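PDB 3PZ5: leucyl-tRNA synthetase subunit alpha from Aquifex aeolicus, which belongs to the enzyme that attaches leucine to its tRNA, the part crystallised being the CP1 editing domain, which probably removes wrongly attached amino acids from tRNA by hydrolysis. Local coordinates for residues A[18-24]-A[53-57]; A[32-36]-A[126-131]. The protein carries 1 engineered substitution. One frame throughout, in Å; residues are numbered along the deposited sequence.

Interaction 1 of 2, residues A[18-24]-A[53-57]; sequences VEIEELI and VLACI. Engineered in segment 18-24: Leu23 (natural residue Pro).
Ile57 and Leu54, one helical turn apart on helix 50-60, take the tip of the β-hairpin formed by strands 12-18 and 25-30. The tip starts and ends at the backbone hydrogen bond from Val18 N to Ile24 O (2.9 Å); just after Val18, an inverse γ-turn centred on Glu19 bends the chain. Every second residue, Val18, Ile20, Glu22 and Ile24, directs CA-CB toward the helix, with CA distances of 8.9 Å for Val18-Leu54 and 8.3 Å for Ile20-Ile57. Leu54, sideways at CB, reaches across in an mt rotamer: its CD2 lies 4.1 Å from Val18 CG1 and 4.3 Å from Ile20 CD1. Ile57 (mt) sets CG2 3.7 Å from Ile20 CG2, and its CD1 lies 4.4 Å from CD1 of Ile24 (mt). Branched aliphatic side chains suit a seam of methyl-to-methyl contacts; Glu22 lies at the edge, OE2 3.6 Å from Ile57 CD1. Val97 of strand 92-100 continues the apolar cluster, where a helix face packs on a β-hairpin tip of the editing domain.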
ATOM      1  N   VAL A  18       4.944   1.422 -11.776  1.00 25.61           N
ATOM      2  CA  VAL A  18       6.070   0.587 -11.384  1.00 25.60           C
ATOM      3  C   VAL A  18       7.329   1.029 -12.132  1.00 25.80           C
ATOM      4  O   VAL A  18       7.302   1.205 -13.346  1.00 25.78           O
ATOM      5  CB  VAL A  18       5.771  -0.903 -11.674  1.00 25.62           C
ATOM      6  CG1 VAL A  18       6.834  -1.809 -11.064  1.00 25.44           C
ATOM      7  CG2 VAL A  18       4.393  -1.276 -11.148  1.00 25.65           C
ATOM      8  N   GLU A  19       8.428   1.196 -11.402  1.00 26.14           N
ATOM      9  CA  GLU A  19       9.672   1.716 -11.975  1.00 26.62           C
ATOM     10  C   GLU A  19      10.482   0.656 -12.722  1.00 26.65           C
ATOM     11  O   GLU A  19      11.490   0.145 -12.219  1.00 26.55           O
ATOM     12  CB  GLU A  19      10.502   2.431 -10.901  1.00 26.85           C
ATOM     13  CG  GLU A  19       9.981   3.836 -10.596  1.00 28.33           C
ATOM     14  CD  GLU A  19      10.485   4.411  -9.279  1.00 30.71           C
ATOM     15  OE1 GLU A  19      11.695   4.275  -8.968  1.00 31.48           O
ATOM     16  OE2 GLU A  19       9.663   5.019  -8.557  1.00 31.32           O
ATOM     17  N   ILE A  20      10.018   0.345 -13.935  1.00 26.59           N
ATOM     18  CA  ILE A  20      10.597  -0.698 -14.786  1.00 26.56           C
ATOM     19  C   ILE A  20      10.559  -0.281 -16.258  1.00 26.68           C
ATOM     20  O   ILE A  20      10.071   0.796 -16.589  1.00 26.65           O
ATOM     21  CB  ILE A  20       9.867  -2.057 -14.605  1.00 26.49           C
ATOM     22  CG1 ILE A  20       8.341  -1.865 -14.616  1.00 26.73           C
ATOM     23  CG2 ILE A  20      10.321  -2.736 -13.324  1.00 26.59           C
ATOM     24  CD1 ILE A  20       7.530  -3.153 -14.751  1.00 26.28           C
ATOM     25  N   GLU A  21      11.060  -1.142 -17.136  1.00 26.95           N
ATOM     26  CA  GLU A  21      11.172  -0.824 -18.566  1.00 27.42           C
ATOM     27  C   GLU A  21       9.844  -0.788 -19.326  1.00 27.33           C
ATOM     28  O   GLU A  21       9.668   0.028 -20.235  1.00 27.39           O
ATOM     29  CB  GLU A  21      12.143  -1.782 -19.252  1.00 27.52           C
ATOM     30  CG  GLU A  21      13.576  -1.646 -18.767  1.00 28.56           C
ATOM     31  CD  GLU A  21      14.451  -2.800 -19.201  1.00 29.92           C
ATOM     32  OE1 GLU A  21      14.166  -3.392 -20.269  1.00 30.20           O
ATOM     33  OE2 GLU A  21      15.424  -3.108 -18.473  1.00 30.17           O
ATOM     34  N   GLU A  22       8.922  -1.676 -18.974  1.00 27.15           N
ATOM     35  CA  GLU A  22       7.613  -1.670 -19.617  1.00 27.27           C
ATOM     36  C   GLU A  22       6.614  -0.871 -18.793  1.00 27.08           C
ATOM     37  O   GLU A  22       6.766  -0.750 -17.581  1.00 27.37           O
ATOM     38  CB  GLU A  22       7.101  -3.091 -19.946  1.00 27.31           C
ATOM     39  CG  GLU A  22       7.516  -4.216 -18.997  1.00 28.00           C
ATOM     40  CD  GLU A  22       8.970  -4.670 -19.176  1.00 29.09           C
ATOM     41  OE1 GLU A  22       9.527  -4.594 -20.303  1.00 29.13           O
ATOM     42  OE2 GLU A  22       9.559  -5.105 -18.168  1.00 29.06           O
ATOM     43  N   LEU A  23       5.613  -0.304 -19.466  1.00 26.86           N
ATOM     44  CA  LEU A  23       4.623   0.534 -18.801  1.00 26.51           C
ATOM     45  C   LEU A  23       3.599  -0.309 -18.058  1.00 26.20           C
ATOM     46  O   LEU A  23       2.712  -0.915 -18.669  1.00 26.10           O
ATOM     47  CB  LEU A  23       3.935   1.478 -19.791  1.00 26.69           C
ATOM     48  CG  LEU A  23       3.228   2.711 -19.200  1.00 27.22           C
ATOM     49  CD1 LEU A  23       4.214   3.623 -18.455  1.00 27.21           C
ATOM     50  CD2 LEU A  23       2.465   3.503 -20.280  1.00 27.03           C
ATOM     51  N   ILE A  24       3.754  -0.350 -16.736  1.00 25.64           N
ATOM     52  CA  ILE A  24       2.836  -1.054 -15.845  1.00 25.14           C
ATOM     53  C   ILE A  24       2.510  -0.155 -14.656  1.00 24.79           C
ATOM     54  O   ILE A  24       3.393   0.485 -14.085  1.00 24.97           O
ATOM     55  CB  ILE A  24       3.430  -2.403 -15.329  1.00 25.14           C
ATOM     56  CG1 ILE A  24       3.776  -3.332 -16.503  1.00 25.29           C
ATOM     57  CG2 ILE A  24       2.464  -3.092 -14.360  1.00 24.50           C
ATOM     58  CD1 ILE A  24       4.398  -4.648 -16.097  1.00 24.92           C
ATOM     59  N   VAL A  53       4.029 -11.583 -12.652  1.00 23.53           N
ATOM     60  CA  VAL A  53       4.610 -10.693 -13.664  1.00 23.63           C
ATOM     61  C   VAL A  53       5.757  -9.850 -13.089  1.00 23.78           C
ATOM     62  O   VAL A  53       6.870  -9.831 -13.634  1.00 23.52           O
ATOM     63  CB  VAL A  53       3.538  -9.755 -14.263  1.00 23.61           C
ATOM     64  CG1 VAL A  53       4.155  -8.784 -15.265  1.00 23.39           C
ATOM     65  CG2 VAL A  53       2.427 -10.560 -14.912  1.00 23.54           C
ATOM     66  N   LEU A  54       5.478  -9.161 -11.986  1.00 23.90           N
ATOM     67  CA  LEU A  54       6.477  -8.318 -11.333  1.00 24.24           C
ATOM     68  C   LEU A  54       7.593  -9.146 -10.702  1.00 24.51           C
ATOM     69  O   LEU A  54       8.765  -8.750 -10.731  1.00 24.35           O
ATOM     70  CB  LEU A  54       5.817  -7.402 -10.298  1.00 24.25           C
ATOM     71  CG  LEU A  54       4.755  -6.428 -10.832  1.00 24.14           C
ATOM     72  CD1 LEU A  54       4.155  -5.614  -9.693  1.00 23.35           C
ATOM     73  CD2 LEU A  54       5.313  -5.512 -11.926  1.00 23.34           C
ATOM     74  N   ALA A  55       7.225 -10.309 -10.162  1.00 24.91           N
ATOM     75  CA  ALA A  55       8.192 -11.238  -9.568  1.00 25.25           C
ATOM     76  C   ALA A  55       9.261 -11.700 -10.553  1.00 25.53           C
ATOM     77  O   ALA A  55      10.432 -11.801 -10.189  1.00 25.69           O
ATOM     78  CB  ALA A  55       7.486 -12.435  -8.963  1.00 25.03           C
ATOM     79  N   CYS A  56       8.863 -11.985 -11.791  1.00 26.04           N
ATOM     80  CA  CYS A  56       9.829 -12.418 -12.800  1.00 26.80           C
ATOM     81  C   CYS A  56      10.775 -11.284 -13.182  1.00 26.65           C
ATOM     82  O   CYS A  56      11.994 -11.483 -13.265  1.00 26.53           O
ATOM     83  CB  CYS A  56       9.151 -13.002 -14.039  1.00 26.64           C
ATOM     84  SG  CYS A  56      10.334 -13.901 -15.075  1.00 29.70           S
ATOM     85  N   ILE A  57      10.200 -10.099 -13.397  1.00 26.80           N
ATOM     86  CA  ILE A  57      10.969  -8.875 -13.621  1.00 26.93           C
ATOM     87  C   ILE A  57      11.949  -8.640 -12.466  1.00 27.17           C
ATOM     88  O   ILE A  57      13.132  -8.361 -12.693  1.00 27.09           O
ATOM     89  CB  ILE A  57      10.039  -7.650 -13.852  1.00 26.78           C
ATOM     90  CG1 ILE A  57       9.365  -7.759 -15.225  1.00 26.72           C
ATOM     91  CG2 ILE A  57      10.817  -6.343 -13.765  1.00 26.38           C
ATOM     92  CD1 ILE A  57       8.108  -6.922 -15.384  1.00 26.47           C
TER

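Interaction 2 of 2, residues A[32-36]-A[126-131]; sequences RPDTV and MCVPAH
Residues 33-36 wind as a short 3-10 turn after Arg32 (phi/psi -131/64). Met126 lies on strand 124-127, and farther on the chain turns, with His131 N hydrogen-bonded to Val128 O (3.0 Å). The backbones come nearest at Thr35 and Val128, with CA atoms 6.9 Å apart. Arg32 O accepts Thr35 N (3.1 Å) and Thr35 OG1 (2.9 Å), which fixes Thr35 in its p rotamer. Met126, long and flexible, extends its side chain under the turn, bringing CE 3.4 Å from Arg32 O and 3.7 Å from Thr35 OG1, and SD 4.1 Å from Val36 CG2. Val128 (t) places CG2 3.4 Å from Thr35 O and 3.5 Å from Thr35 OG1. Thr35 CG2 approaches His131 CD2 at 4.2 Å, and the His131 ring is held by Tyr163 O on ND1 and Val149 N on NE2. Arg32 folds back to Asp34, its NH2 3.1 Å from OD2 in a salt bridge. Arg32 to Thr35 belong to the threonine-rich motif of LeuRS editing domains, which in relatives lines the editing pocket. Thr35 OG1, Asp34 and the His131 ring hydrogen-bond within their own segment or elsewhere in the chain, so van der Waals contact joins the two segments.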
ATOM      1  N   ARG A  32      -9.029   6.113   2.257  1.00 26.75           N
ATOM      2  CA  ARG A  32      -8.198   7.102   2.935  1.00 26.38           C
ATOM      3  C   ARG A  32      -7.194   7.768   1.988  1.00 26.25           C
ATOM      4  O   ARG A  32      -5.983   7.621   2.177  1.00 26.33           O
ATOM      5  CB  ARG A  32      -7.452   6.461   4.120  1.00 26.37           C
ATOM      6  CG  ARG A  32      -8.338   5.876   5.230  1.00 25.99           C
ATOM      7  CD  ARG A  32      -9.111   6.944   6.005  1.00 26.65           C
ATOM      8  NE  ARG A  32      -8.258   8.047   6.461  1.00 27.27           N
ATOM      9  CZ  ARG A  32      -7.521   8.034   7.570  1.00 27.22           C
ATOM     10  NH1 ARG A  32      -7.511   6.974   8.371  1.00 27.54           N
ATOM     11  NH2 ARG A  32      -6.786   9.090   7.882  1.00 27.49           N
ATOM     12  N   PRO A  33      -7.686   8.521   0.977  1.00 26.13           N
ATOM     13  CA  PRO A  33      -6.749   9.194   0.069  1.00 25.92           C
ATOM     14  C   PRO A  33      -5.947  10.295   0.769  1.00 25.80           C
ATOM     15  O   PRO A  33      -4.900  10.706   0.269  1.00 25.92           O
ATOM     16  CB  PRO A  33      -7.662   9.785  -1.013  1.00 25.94           C
ATOM     17  CG  PRO A  33      -8.984   9.930  -0.360  1.00 25.87           C
ATOM     18  CD  PRO A  33      -9.091   8.806   0.624  1.00 26.03           C
ATOM     19  N   ASP A  34      -6.433  10.746   1.926  1.00 25.58           N
ATOM     20  CA  ASP A  34      -5.713  11.712   2.764  1.00 25.43           C
ATOM     21  C   ASP A  34      -4.359  11.205   3.273  1.00 25.18           C
ATOM     22  O   ASP A  34      -3.525  12.002   3.699  1.00 25.04           O
ATOM     23  CB  ASP A  34      -6.583  12.188   3.940  1.00 25.39           C
ATOM     24  CG  ASP A  34      -7.211  11.038   4.721  1.00 25.92           C
ATOM     25  OD1 ASP A  34      -7.294   9.918   4.189  1.00 26.46           O
ATOM     26  OD2 ASP A  34      -7.640  11.255   5.875  1.00 26.61           O
ATOM     27  N   THR A  35      -4.132   9.894   3.210  1.00 24.91           N
ATOM     28  CA  THR A  35      -2.896   9.316   3.747  1.00 24.63           C
ATOM     29  C   THR A  35      -1.862   8.927   2.686  1.00 24.43           C
ATOM     30  O   THR A  35      -0.891   8.234   2.989  1.00 24.50           O
ATOM     31  CB  THR A  35      -3.186   8.096   4.652  1.00 24.67           C
ATOM     32  OG1 THR A  35      -3.725   7.027   3.863  1.00 25.05           O
ATOM     33  CG2 THR A  35      -4.169   8.463   5.760  1.00 24.25           C
ATOM     34  N   VAL A  36      -2.059   9.385   1.454  1.00 24.26           N
ATOM     35  CA  VAL A  36      -1.232   8.940   0.322  1.00 24.00           C
ATOM     36  C   VAL A  36       0.270   9.272   0.443  1.00 23.87           C
ATOM     37  O   VAL A  36       1.116   8.487   0.007  1.00 23.98           O
ATOM     38  CB  VAL A  36      -1.820   9.401  -1.051  1.00 24.04           C
ATOM     39  CG1 VAL A  36      -1.810  10.923  -1.171  1.00 23.89           C
ATOM     40  CG2 VAL A  36      -1.082   8.741  -2.224  1.00 23.48           C
ATOM     41  N   MET A 126      -2.395   0.355  -1.139  1.00 28.13           N
ATOM     42  CA  MET A 126      -1.266   1.164  -0.707  1.00 27.88           C
ATOM     43  C   MET A 126      -1.170   1.018   0.806  1.00 27.72           C
ATOM     44  O   MET A 126      -2.189   0.963   1.493  1.00 27.47           O
ATOM     45  CB  MET A 126      -1.428   2.633  -1.123  1.00 27.65           C
ATOM     46  CG  MET A 126      -2.512   3.400  -0.389  1.00 27.26           C
ATOM     47  SD  MET A 126      -2.582   5.143  -0.840  1.00 27.88           S
ATOM     48  CE  MET A 126      -3.686   5.758   0.435  1.00 26.31           C
ATOM     49  N   CYS A 127       0.047   0.938   1.326  1.00 27.52           N
ATOM     50  CA  CYS A 127       0.207   0.651   2.742  1.00 27.58           C
ATOM     51  C   CYS A 127       0.686   1.834   3.552  1.00 27.39           C
ATOM     52  O   CYS A 127       1.760   2.393   3.303  1.00 27.52           O
ATOM     53  CB  CYS A 127       1.106  -0.557   2.941  1.00 27.64           C
ATOM     54  SG  CYS A 127       0.439  -2.011   2.136  1.00 28.35           S
ATOM     55  N   VAL A 128      -0.144   2.209   4.521  1.00 27.08           N
ATOM     56  CA  VAL A 128       0.120   3.335   5.400  1.00 26.78           C
ATOM     57  C   VAL A 128       0.132   2.804   6.835  1.00 26.56           C
ATOM     58  O   VAL A 128      -0.893   2.830   7.524  1.00 26.51           O
ATOM     59  CB  VAL A 128      -0.926   4.465   5.202  1.00 26.83           C
ATOM     60  CG1 VAL A 128      -0.636   5.652   6.112  1.00 26.72           C
ATOM     61  CG2 VAL A 128      -0.950   4.917   3.742  1.00 26.67           C
ATOM     62  N   PRO A 129       1.297   2.291   7.278  1.00 26.41           N
ATOM     63  CA  PRO A 129       1.450   1.668   8.595  1.00 26.32           C
ATOM     64  C   PRO A 129       1.092   2.596   9.752  1.00 26.42           C
ATOM     65  O   PRO A 129       0.549   2.137  10.758  1.00 26.43           O
ATOM     66  CB  PRO A 129       2.936   1.311   8.642  1.00 26.31           C
ATOM     67  CG  PRO A 129       3.341   1.200   7.225  1.00 26.35           C
ATOM     68  CD  PRO A 129       2.550   2.233   6.504  1.00 26.17           C
ATOM     69  N   ALA A 130       1.383   3.888   9.613  1.00 26.56           N
ATOM     70  CA  ALA A 130       1.062   4.856  10.660  1.00 26.69           C
ATOM     71  C   ALA A 130      -0.436   4.939  10.936  1.00 26.82           C
ATOM     72  O   ALA A 130      -0.840   5.267  12.049  1.00 26.81           O
ATOM     73  CB  ALA A 130       1.607   6.232  10.309  1.00 26.61           C
ATOM     74  N   HIS A 131      -1.253   4.625   9.931  1.00 27.11           N
ATOM     75  CA  HIS A 131      -2.686   4.918  10.008  1.00 27.45           C
ATOM     76  C   HIS A 131      -3.654   3.783   9.718  1.00 27.94           C
ATOM     77  O   HIS A 131      -4.865   3.997   9.689  1.00 27.89           O
ATOM     78  CB  HIS A 131      -3.013   6.160   9.171  1.00 27.09           C
ATOM     79  CG  HIS A 131      -2.129   7.328   9.479  1.00 26.69           C
ATOM     80  ND1 HIS A 131      -2.045   7.882  10.739  1.00 26.22           N
ATOM     81  CD2 HIS A 131      -1.270   8.027   8.701  1.00 25.90           C
ATOM     82  CE1 HIS A 131      -1.180   8.880  10.719  1.00 26.27           C
ATOM     83  NE2 HIS A 131      -0.697   8.988   9.495  1.00 26.37           N
TER

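Interactions 1 and 2 have centres 23 Å apart and nearest atoms about 12 Å apart, without touching. Their segments alternate along the chain: 18-24, 32-36, 53-57, 126-131. Strand 25-30 spans the gap between the first two, carrying the chain from the hairpin tip of interaction 1 to the 3-10 turn of interaction 2. Strands 12-18, 25-30, 41-44 and 124-127 all belong to one mixed sheet, in which 41-44 pairs antiparallel with 124-127. The centre of interaction 2, a buried contact, is about 7 Å from the centre of the chain; that of interaction 1, partly buried, is about 17 Å from it. One joins helix 50-60 to a hairpin tip near the surface; the other lies inside the same editing domain.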